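Local coordinates for Lin2722 protein (Listeria innocua, PDB 3DS8) that is of unknown function but has an alpha/beta-hydrolase fold and probably acts as a serine hydrolase, at residues 126-131 with 175-180; 100-105 with 220-225; 211-216 with 228-233. All blocks are in the same frame, centred on the assembly; numbering follows the deposited sequence.

Contact 1 (126-131 with 175-180); sequences KLVAIG and LAIAGE. With SO4 (sulfate ion), chain F.
Val-128 and Leu-175 lie side by side on one face of the sheet, with Val-128 CG1 4.0 Å from Leu-175 CD2. Ile-130 and Ile-177 repeat this on the same face: Ile-177 CG2, anti to the backbone N, meets Ile-130 CG2 at 4.0 Å, while Ile-177 CD1, ending the other branch, lies between Ile-130 CG1 and Val-128 CG1, 4.1 Å from each. Underneath, the strands run parallel, 10° apart, and four near-straight bonds join them: Leu-175 N to Leu-127 O, Ala-129 N to Leu-175 O and Ile-177 N to Ala-129 O, each 2.9 Å, then Gly-131 N to Ile-177 O at 2.8 Å. On the other face only small Ala-129 and Ala-176 are paired. Beyond Gly-131 the tight part stops, and 178-180 continue without touching 126-131. At the opposite end Lys-126 makes no contact with 175-180; its NZ bonds a sulfate O3 at 3.2 Å and forms a salt bridge with Glu-173, earlier on the partner strand. Helix 229-240 covers the Val-128, Leu-175 and Ile-177 face. The chemistry thus implies an apolar core of the alpha/beta-hydrolase sheet, joined by four backbone bonds, with the lysine's charge met at one end.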
loop_
_atom_site.group_PDB
_atom_site.type_symbol
_atom_site.label_atom_id
_atom_site.label_comp_id
_atom_site.label_asym_id
_atom_site.label_seq_id
_atom_site.Cartn_x
_atom_site.Cartn_y
_atom_site.Cartn_z
ATOM N N LYS A 126 4.860 -7.171 -3.608
ATOM C CA LYS A 126 5.302 -5.785 -3.346
ATOM C C LYS A 126 4.136 -5.013 -2.762
ATOM O O LYS A 126 3.011 -5.134 -3.252
ATOM C CB LYS A 126 5.751 -5.112 -4.608
ATOM C CG LYS A 126 7.006 -5.758 -5.221
ATOM C CD LYS A 126 7.270 -5.201 -6.576
ATOM C CE LYS A 126 8.443 -5.811 -7.237
ATOM N NZ LYS A 126 9.759 -5.330 -6.776
ATOM N N LEU A 127 4.396 -4.223 -1.739
ATOM C CA LEU A 127 3.400 -3.425 -1.032
ATOM C C LEU A 127 3.932 -2.000 -0.960
ATOM O O LEU A 127 4.956 -1.756 -0.330
ATOM C CB LEU A 127 3.179 -3.934 0.392
ATOM C CG LEU A 127 2.005 -3.428 1.230
ATOM C CD1 LEU A 127 1.935 -4.281 2.545
ATOM C CD2 LEU A 127 2.086 -1.913 1.495
ATOM N N VAL A 128 3.265 -1.080 -1.643
ATOM C CA VAL A 128 3.565 0.349 -1.563
ATOM C C VAL A 128 2.478 1.075 -0.775
ATOM O O VAL A 128 1.262 0.990 -1.076
ATOM C CB VAL A 128 3.710 0.994 -2.973
ATOM C CG1 VAL A 128 4.058 2.505 -2.855
ATOM C CG2 VAL A 128 4.762 0.280 -3.829
ATOM N N ALA A 129 2.904 1.715 0.323
ATOM C CA ALA A 129 1.988 2.456 1.204
ATOM C C ALA A 129 2.329 3.946 1.129
ATOM O O ALA A 129 3.460 4.312 1.410
ATOM C CB ALA A 129 2.114 1.934 2.662
ATOM N N ILE A 130 1.367 4.776 0.712
ATOM C CA ILE A 130 1.628 6.191 0.431
ATOM C C ILE A 130 0.848 7.006 1.471
ATOM O O ILE A 130 -0.388 7.087 1.409
ATOM C CB ILE A 130 1.230 6.569 -1.018
ATOM C CG1 ILE A 130 1.933 5.647 -2.024
ATOM C CG2 ILE A 130 1.529 8.034 -1.283
ATOM C CD1 ILE A 130 1.541 5.913 -3.454
ATOM N N GLY A 131 1.582 7.587 2.431
ATOM C CA GLY A 131 0.995 8.391 3.514
ATOM C C GLY A 131 0.050 7.610 4.423
ATOM O O GLY A 131 -0.978 8.132 4.860
ATOM N N LEU A 175 7.509 -0.659 0.428
ATOM C CA LEU A 175 7.961 0.708 0.229
ATOM C C LEU A 175 6.988 1.614 0.954
ATOM O O LEU A 175 5.757 1.588 0.695
ATOM C CB LEU A 175 7.973 1.091 -1.272
ATOM C CG LEU A 175 8.166 2.570 -1.595
ATOM C CD1 LEU A 175 9.516 3.055 -1.087
ATOM C CD2 LEU A 175 7.994 2.775 -3.166
ATOM N N ALA A 176 7.507 2.392 1.915
ATOM C CA ALA A 176 6.715 3.353 2.654
ATOM C C ALA A 176 7.096 4.758 2.203
ATOM O O ALA A 176 8.240 5.227 2.376
ATOM C CB ALA A 176 6.937 3.224 4.187
ATOM N N ILE A 177 6.126 5.417 1.587
ATOM C CA ILE A 177 6.233 6.786 1.155
ATOM C C ILE A 177 5.555 7.720 2.118
ATOM O O ILE A 177 4.379 7.485 2.526
ATOM C CB ILE A 177 5.629 6.936 -0.256
ATOM C CG1 ILE A 177 6.521 6.235 -1.295
ATOM C CG2 ILE A 177 5.411 8.430 -0.606
ATOM C CD1 ILE A 177 5.909 6.182 -2.696
ATOM N N ALA A 178 6.285 8.732 2.575
ATOM C CA ALA A 178 5.769 9.653 3.563
ATOM C C ALA A 178 5.978 11.085 3.125
ATOM O O ALA A 178 6.981 11.403 2.479
ATOM C CB ALA A 178 6.439 9.451 4.913
ATOM N N GLY A 179 5.024 11.943 3.461
ATOM C CA GLY A 179 5.190 13.397 3.262
ATOM C C GLY A 179 5.492 14.156 4.547
ATOM O O GLY A 179 5.077 13.780 5.659
ATOM N N GLU A 180 6.224 15.250 4.392
ATOM C CA GLU A 180 6.532 16.148 5.454
ATOM C C GLU A 180 6.384 17.570 4.827
ATOM O O GLU A 180 7.059 17.904 3.819
ATOM C CB GLU A 180 7.953 15.855 5.948
ATOM C CG GLU A 180 8.387 16.712 6.996
ATOM C CD GLU A 180 9.745 16.329 7.570
ATOM O OE1 GLU A 180 10.739 16.196 6.812
ATOM O OE2 GLU A 180 9.805 16.249 8.801
HETATM S S SO4 F . 11.381 -9.085 -6.767
HETATM O O1 SO4 F . 11.740 -10.356 -7.420
HETATM O O2 SO4 F . 12.579 -8.694 -5.963
HETATM O O3 SO4 F . 11.017 -8.054 -7.769
HETATM O O4 SO4 F . 10.130 -9.244 -5.981
#

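Contact 2 (100-105 with 220-225); sequences GHSNGG and AVHQTL. With SO4 (sulfate ion), chain B.
His-222 NE2 has two oxygens close to its ring plane, at the edge: Ser-102 OG at 2.9 Å, and O2 of a sulfate, also at 2.9 Å. The bond from NE2 to the sulfate is sound, with an angle of 162° at the hydrogen. The same ion, probably from the crystallisation liquor, takes a second bond from across the contact, Asn-103 N to O3 at 2.9 Å, and a further one from Ser-12 OG, so it bridges the two segments. Ser-102 OG is modelled too near the sulfur for an ordinary contact, and what passes between serine and ion remains doubtful. CG of His-222 stands anti to the backbone N (chi1 -171°), and the ring beyond it carries NE2 to the serine; its other nitrogen, ND1, next to CG, is held by Asp-188 OD2.

Ser-102, Asp-188 and His-222, in that chain order, are consistent with the nucleophile-acid-histidine triad of alpha/beta hydrolases, though no activity is established here. Ser-102 fits the nucleophile elbow: in Gly-100 to Gly-104 (GHSNG) it sits between strand 95-101 and helix 103-114 with a strained positive phi of 54°. By analogy with relatives, Asn-103 N probably belongs to the oxyanion hole, and the sulfate may occupy the place of a substrate's oxyanion.

The second link is through His-101. Its CE1 meets His-222 O in the ring plane, at the edge, 3.0 Å away, while that carbonyl accepts from Leu-225 N at 3.3 Å, closing a turn in the 220-225 loop. Ser-102 CB lies over one face of the His-101 ring, 4.1 Å above its plane and shifted toward the rim. The two imidazoles are obliquely related, centroids 5.6 Å apart; the ring that does stack on His-101 is that of His-226.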
loop_
_atom_site.group_PDB
_atom_site.type_symbol
_atom_site.label_atom_id
_atom_site.label_comp_id
_atom_site.label_asym_id
_atom_site.label_seq_id
_atom_site.Cartn_x
_atom_site.Cartn_y
_atom_site.Cartn_z
ATOM N N GLY A 100 -1.322 1.307 -2.109
ATOM C CA GLY A 100 -2.435 1.874 -1.374
ATOM C C GLY A 100 -2.189 3.278 -0.848
ATOM O O GLY A 100 -1.151 3.539 -0.236
ATOM N N HIS A 101 -3.080 4.205 -1.151
ATOM C CA HIS A 101 -2.989 5.552 -0.604
ATOM C C HIS A 101 -3.640 5.527 0.772
ATOM O O HIS A 101 -4.805 5.117 0.894
ATOM C CB HIS A 101 -3.706 6.496 -1.557
ATOM C CG HIS A 101 -3.759 7.925 -1.130
ATOM N ND1 HIS A 101 -2.728 8.585 -0.485
ATOM C CD2 HIS A 101 -4.744 8.844 -1.310
ATOM C CE1 HIS A 101 -3.098 9.842 -0.273
ATOM N NE2 HIS A 101 -4.308 10.024 -0.766
ATOM N N SER A 102 -2.902 5.987 1.769
ATOM C CA SER A 102 -3.391 6.223 3.121
ATOM C C SER A 102 -4.067 4.983 3.719
ATOM O O SER A 102 -3.404 3.970 3.879
ATOM C CB SER A 102 -4.230 7.515 3.171
ATOM O OG SER A 102 -4.316 7.931 4.547
ATOM N N ASN A 103 -5.374 5.035 4.021
ATOM C CA ASN A 103 -6.094 3.847 4.514
ATOM C C ASN A 103 -5.905 2.607 3.643
ATOM O O ASN A 103 -5.900 1.468 4.137
ATOM C CB ASN A 103 -7.607 4.148 4.675
ATOM C CG ASN A 103 -8.280 3.260 5.702
ATOM O OD1 ASN A 103 -7.802 3.190 6.846
ATOM N ND2 ASN A 103 -9.412 2.588 5.331
ATOM N N GLY A 104 -5.759 2.816 2.351
ATOM C CA GLY A 104 -5.522 1.696 1.414
ATOM C C GLY A 104 -4.257 0.951 1.667
ATOM O O GLY A 104 -4.206 -0.289 1.541
ATOM N N GLY A 105 -3.202 1.684 2.004
ATOM C CA GLY A 105 -1.946 1.036 2.450
ATOM C C GLY A 105 -2.075 0.259 3.750
ATOM O O GLY A 105 -1.472 -0.808 3.895
ATOM N N ALA A 220 3.775 17.974 -0.775
ATOM C CA ALA A 220 3.682 16.627 -0.250
ATOM C C ALA A 220 2.453 16.437 0.619
ATOM O O ALA A 220 2.456 15.594 1.519
ATOM C CB ALA A 220 4.954 16.287 0.541
ATOM N N VAL A 221 1.417 17.225 0.377
ATOM C CA VAL A 221 0.229 17.166 1.235
ATOM C C VAL A 221 -0.516 15.859 1.080
ATOM O O VAL A 221 -0.547 15.266 0.014
ATOM C CB VAL A 221 -0.717 18.335 0.993
ATOM C CG1 VAL A 221 -0.068 19.619 1.476
ATOM C CG2 VAL A 221 -1.142 18.420 -0.457
ATOM N N HIS A 222 -1.122 15.424 2.176
ATOM C CA HIS A 222 -1.747 14.114 2.305
ATOM C C HIS A 222 -2.674 13.765 1.143
ATOM O O HIS A 222 -2.564 12.684 0.576
ATOM C CB HIS A 222 -2.565 14.040 3.611
ATOM C CG HIS A 222 -3.057 12.671 3.915
ATOM N ND1 HIS A 222 -2.200 11.625 4.214
ATOM C CD2 HIS A 222 -4.313 12.165 3.969
ATOM C CE1 HIS A 222 -2.915 10.533 4.422
ATOM N NE2 HIS A 222 -4.196 10.829 4.270
ATOM N N GLN A 223 -3.568 14.688 0.818
ATOM C CA GLN A 223 -4.706 14.444 -0.052
ATOM C C GLN A 223 -4.280 14.029 -1.484
ATOM O O GLN A 223 -4.999 13.266 -2.156
ATOM C CB GLN A 223 -5.585 15.704 -0.104
ATOM C CG GLN A 223 -6.359 15.966 1.177
ATOM C CD GLN A 223 -5.615 16.720 2.331
ATOM O OE1 GLN A 223 -4.402 16.956 2.303
ATOM N NE2 GLN A 223 -6.412 17.117 3.360
ATOM N N THR A 224 -3.127 14.526 -1.915
ATOM C CA THR A 224 -2.626 14.294 -3.265
ATOM C C THR A 224 -1.256 13.594 -3.315
ATOM O O THR A 224 -0.554 13.593 -4.348
ATOM C CB THR A 224 -2.627 15.624 -4.044
ATOM O OG1 THR A 224 -1.921 16.652 -3.332
ATOM C CG2 THR A 224 -4.084 16.067 -4.253
ATOM N N LEU A 225 -0.833 13.016 -2.199
ATOM C CA LEU A 225 0.514 12.456 -2.121
ATOM C C LEU A 225 0.744 11.288 -3.126
ATOM O O LEU A 225 1.841 11.071 -3.618
ATOM C CB LEU A 225 0.825 12.002 -0.679
ATOM C CG LEU A 225 2.261 11.552 -0.401
ATOM C CD1 LEU A 225 3.275 12.666 -0.642
ATOM C CD2 LEU A 225 2.342 10.981 1.068
HETATM S S SO4 B . -7.027 8.141 5.283
HETATM O O1 SO4 B . -5.910 7.689 6.143
HETATM O O2 SO4 B . -6.729 9.424 4.674
HETATM O O3 SO4 B . -7.258 7.195 4.184
HETATM O O4 SO4 B . -8.237 8.264 6.150
#

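Contact 3 (211-216 with 228-233); sequences IEDIQV and TPKSIE
Gln-215 meets Thr-228 and Ser-231 in the polar part of this contact, reaching from its strand into the first turn of the helix. Its OE1 accepts from Thr-228 OG1 at 2.7 Å, with the hydroxyl tilted somewhat out of the carbonyl plane. Its NE2 gives one nearly straight bond to Ser-231 OG (2.8 Å, 168°) and another to Asp-213 OD2 at 3.2 Å, two residues back on the strand. With NE2 donating twice and OE1 accepting from the threonine, the pattern of donors and acceptors settles the flip of the amide. Ser-231 OG in turn bonds Leu-225 O.

Thr-228 is the N-cap of helix 229-240: its OG1, between the backbone N and the carbonyl carbon (chi1 65°), accepts from Ser-231 N at 3.0 Å. One hydroxyl therefore both caps the helix and grips the glutamine. Strand 209-216 and this helix open the last beta-alpha-beta crossover of the sheet, which ends in strand 248-250; their axes here approach to 9.8 Å.

The apolar part is made by methylenes. Lys-230 crosses Gln-215, CG to CG at 3.6 Å, and Lys-230 CB lies 3.6 Å from Gln-215 CD, over one face of the amide.

Charge contributes less. Asp-213 OD1 touches Lys-230 CE, but Lys-230 NZ stays 4.3 Å from Asp-213 OD1, beyond a salt bridge, and any attraction there is probably modest.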
loop_
_atom_site.group_PDB
_atom_site.type_symbol
_atom_site.label_atom_id
_atom_site.label_comp_id
_atom_site.label_asym_id
_atom_site.label_seq_id
_atom_site.Cartn_x
_atom_site.Cartn_y
_atom_site.Cartn_z
ATOM N N ILE A 211 11.866 -0.279 2.307
ATOM C CA ILE A 211 12.450 0.976 1.834
ATOM C C ILE A 211 11.556 2.143 2.216
ATOM O O ILE A 211 10.335 2.052 2.072
ATOM C CB ILE A 211 12.618 0.930 0.294
ATOM C CG1 ILE A 211 13.480 -0.284 -0.122
ATOM C CG2 ILE A 211 13.172 2.268 -0.222
ATOM C CD1 ILE A 211 13.883 -0.300 -1.624
ATOM N N GLU A 212 12.150 3.225 2.739
ATOM C CA GLU A 212 11.415 4.439 3.052
ATOM C C GLU A 212 11.757 5.530 2.042
ATOM O O GLU A 212 12.931 5.615 1.569
ATOM C CB GLU A 212 11.825 4.923 4.458
ATOM C CG GLU A 212 11.426 3.940 5.549
ATOM C CD GLU A 212 11.774 4.382 6.947
ATOM O OE1 GLU A 212 12.635 5.255 7.121
ATOM O OE2 GLU A 212 11.142 3.838 7.901
ATOM N N ASP A 213 10.814 6.428 1.766
ATOM C CA ASP A 213 11.081 7.606 0.907
ATOM C C ASP A 213 10.264 8.745 1.489
ATOM O O ASP A 213 9.050 8.616 1.633
ATOM C CB ASP A 213 10.583 7.342 -0.534
ATOM C CG ASP A 213 10.248 8.673 -1.377
ATOM O OD1 ASP A 213 11.230 9.164 -1.911
ATOM O OD2 ASP A 213 9.027 9.208 -1.516
ATOM N N ILE A 214 10.928 9.799 1.926
ATOM C CA ILE A 214 10.235 10.986 2.456
ATOM C C ILE A 214 10.260 12.092 1.417
ATOM O O ILE A 214 11.325 12.400 0.859
ATOM C CB ILE A 214 10.906 11.516 3.722
ATOM C CG1 ILE A 214 10.927 10.446 4.815
ATOM C CG2 ILE A 214 10.180 12.814 4.220
ATOM C CD1 ILE A 214 11.705 10.874 6.041
ATOM N N GLN A 215 9.110 12.667 1.111
ATOM C CA GLN A 215 9.035 13.822 0.280
ATOM C C GLN A 215 8.751 15.045 1.159
ATOM O O GLN A 215 7.878 15.016 2.015
ATOM C CB GLN A 215 7.933 13.714 -0.787
ATOM C CG GLN A 215 8.176 12.663 -1.833
ATOM C CD GLN A 215 6.898 12.325 -2.566
ATOM O OE1 GLN A 215 6.179 13.233 -3.054
ATOM N NE2 GLN A 215 6.605 11.027 -2.663
ATOM N N VAL A 216 9.473 16.121 0.906
ATOM C CA VAL A 216 9.348 17.319 1.748
ATOM C C VAL A 216 8.826 18.499 0.944
ATOM O O VAL A 216 9.249 18.757 -0.211
ATOM C CB VAL A 216 10.673 17.697 2.432
ATOM C CG1 VAL A 216 10.458 18.841 3.445
ATOM C CG2 VAL A 216 11.295 16.485 3.133
ATOM N N THR A 228 1.945 12.812 -6.669
ATOM C CA THR A 228 3.133 13.620 -6.854
ATOM C C THR A 228 4.018 12.910 -7.874
ATOM O O THR A 228 4.065 11.651 -7.941
ATOM C CB THR A 228 3.929 13.894 -5.584
ATOM O OG1 THR A 228 4.467 12.683 -5.083
ATOM C CG2 THR A 228 3.082 14.594 -4.504
ATOM N N PRO A 229 4.725 13.690 -8.678
ATOM C CA PRO A 229 5.677 13.044 -9.547
ATOM C C PRO A 229 6.619 12.104 -8.814
ATOM O O PRO A 229 6.912 11.016 -9.315
ATOM C CB PRO A 229 6.458 14.228 -10.124
ATOM C CG PRO A 229 5.448 15.324 -10.227
ATOM C CD PRO A 229 4.625 15.131 -8.953
ATOM N N LYS A 230 7.146 12.528 -7.669
ATOM C CA LYS A 230 8.078 11.655 -6.965
ATOM C C LYS A 230 7.427 10.339 -6.503
ATOM O O LYS A 230 8.091 9.289 -6.507
ATOM C CB LYS A 230 8.669 12.353 -5.750
ATOM C CG LYS A 230 9.615 11.485 -4.946
ATOM C CD LYS A 230 10.850 10.970 -5.802
ATOM C CE LYS A 230 11.960 10.360 -4.901
ATOM N NZ LYS A 230 13.155 9.881 -5.727
ATOM N N SER A 231 6.200 10.416 -5.980
ATOM C CA SER A 231 5.465 9.220 -5.588
ATOM C C SER A 231 5.324 8.250 -6.742
ATOM O O SER A 231 5.588 7.054 -6.619
ATOM C CB SER A 231 4.065 9.521 -5.000
ATOM O OG SER A 231 4.219 10.006 -3.687
ATOM N N ILE A 232 4.922 8.777 -7.872
ATOM C CA ILE A 232 4.709 7.915 -9.045
ATOM C C ILE A 232 6.029 7.336 -9.575
ATOM O O ILE A 232 6.120 6.116 -9.901
ATOM C CB ILE A 232 3.908 8.649 -10.134
ATOM C CG1 ILE A 232 2.504 8.940 -9.568
ATOM C CG2 ILE A 232 3.831 7.753 -11.389
ATOM C CD1 ILE A 232 1.665 9.924 -10.404
ATOM N N GLU A 233 7.053 8.154 -9.631
ATOM C CA GLU A 233 8.397 7.693 -10.049
ATOM C C GLU A 233 8.920 6.603 -9.104
ATOM O O GLU A 233 9.431 5.571 -9.560
ATOM C CB GLU A 233 9.377 8.857 -10.100
ATOM C CG GLU A 233 9.031 9.892 -11.134
ATOM C CD GLU A 233 9.499 11.322 -10.749
ATOM O OE1 GLU A 233 10.483 11.472 -9.978
ATOM O OE2 GLU A 233 8.872 12.283 -11.234
#

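In the fold
Contacts 1 and 2 have centres about 8 Å apart and meet along adjacent strands: Val-128 O lies 2.8 Å from Gly-100 N, and Ile-130 O 2.8 Å from Ser-102 N, placing the elbow at the end of contact 1. There Gly-131 O comes within 3.1 Å of His-222 CE1, so the turn just after strand 123-130 borders the probable active site. Contact 3 continues the sheet on the other side of contact 1, with Ala-178 O 2.8 Å from Gln-215 N. It reaches the histidine-bearing loop of contact 2 through Leu-225 CD1, 3.8 Å from Gln-215 OE1; the centres of contacts 2 and 3 are about 11 Å apart.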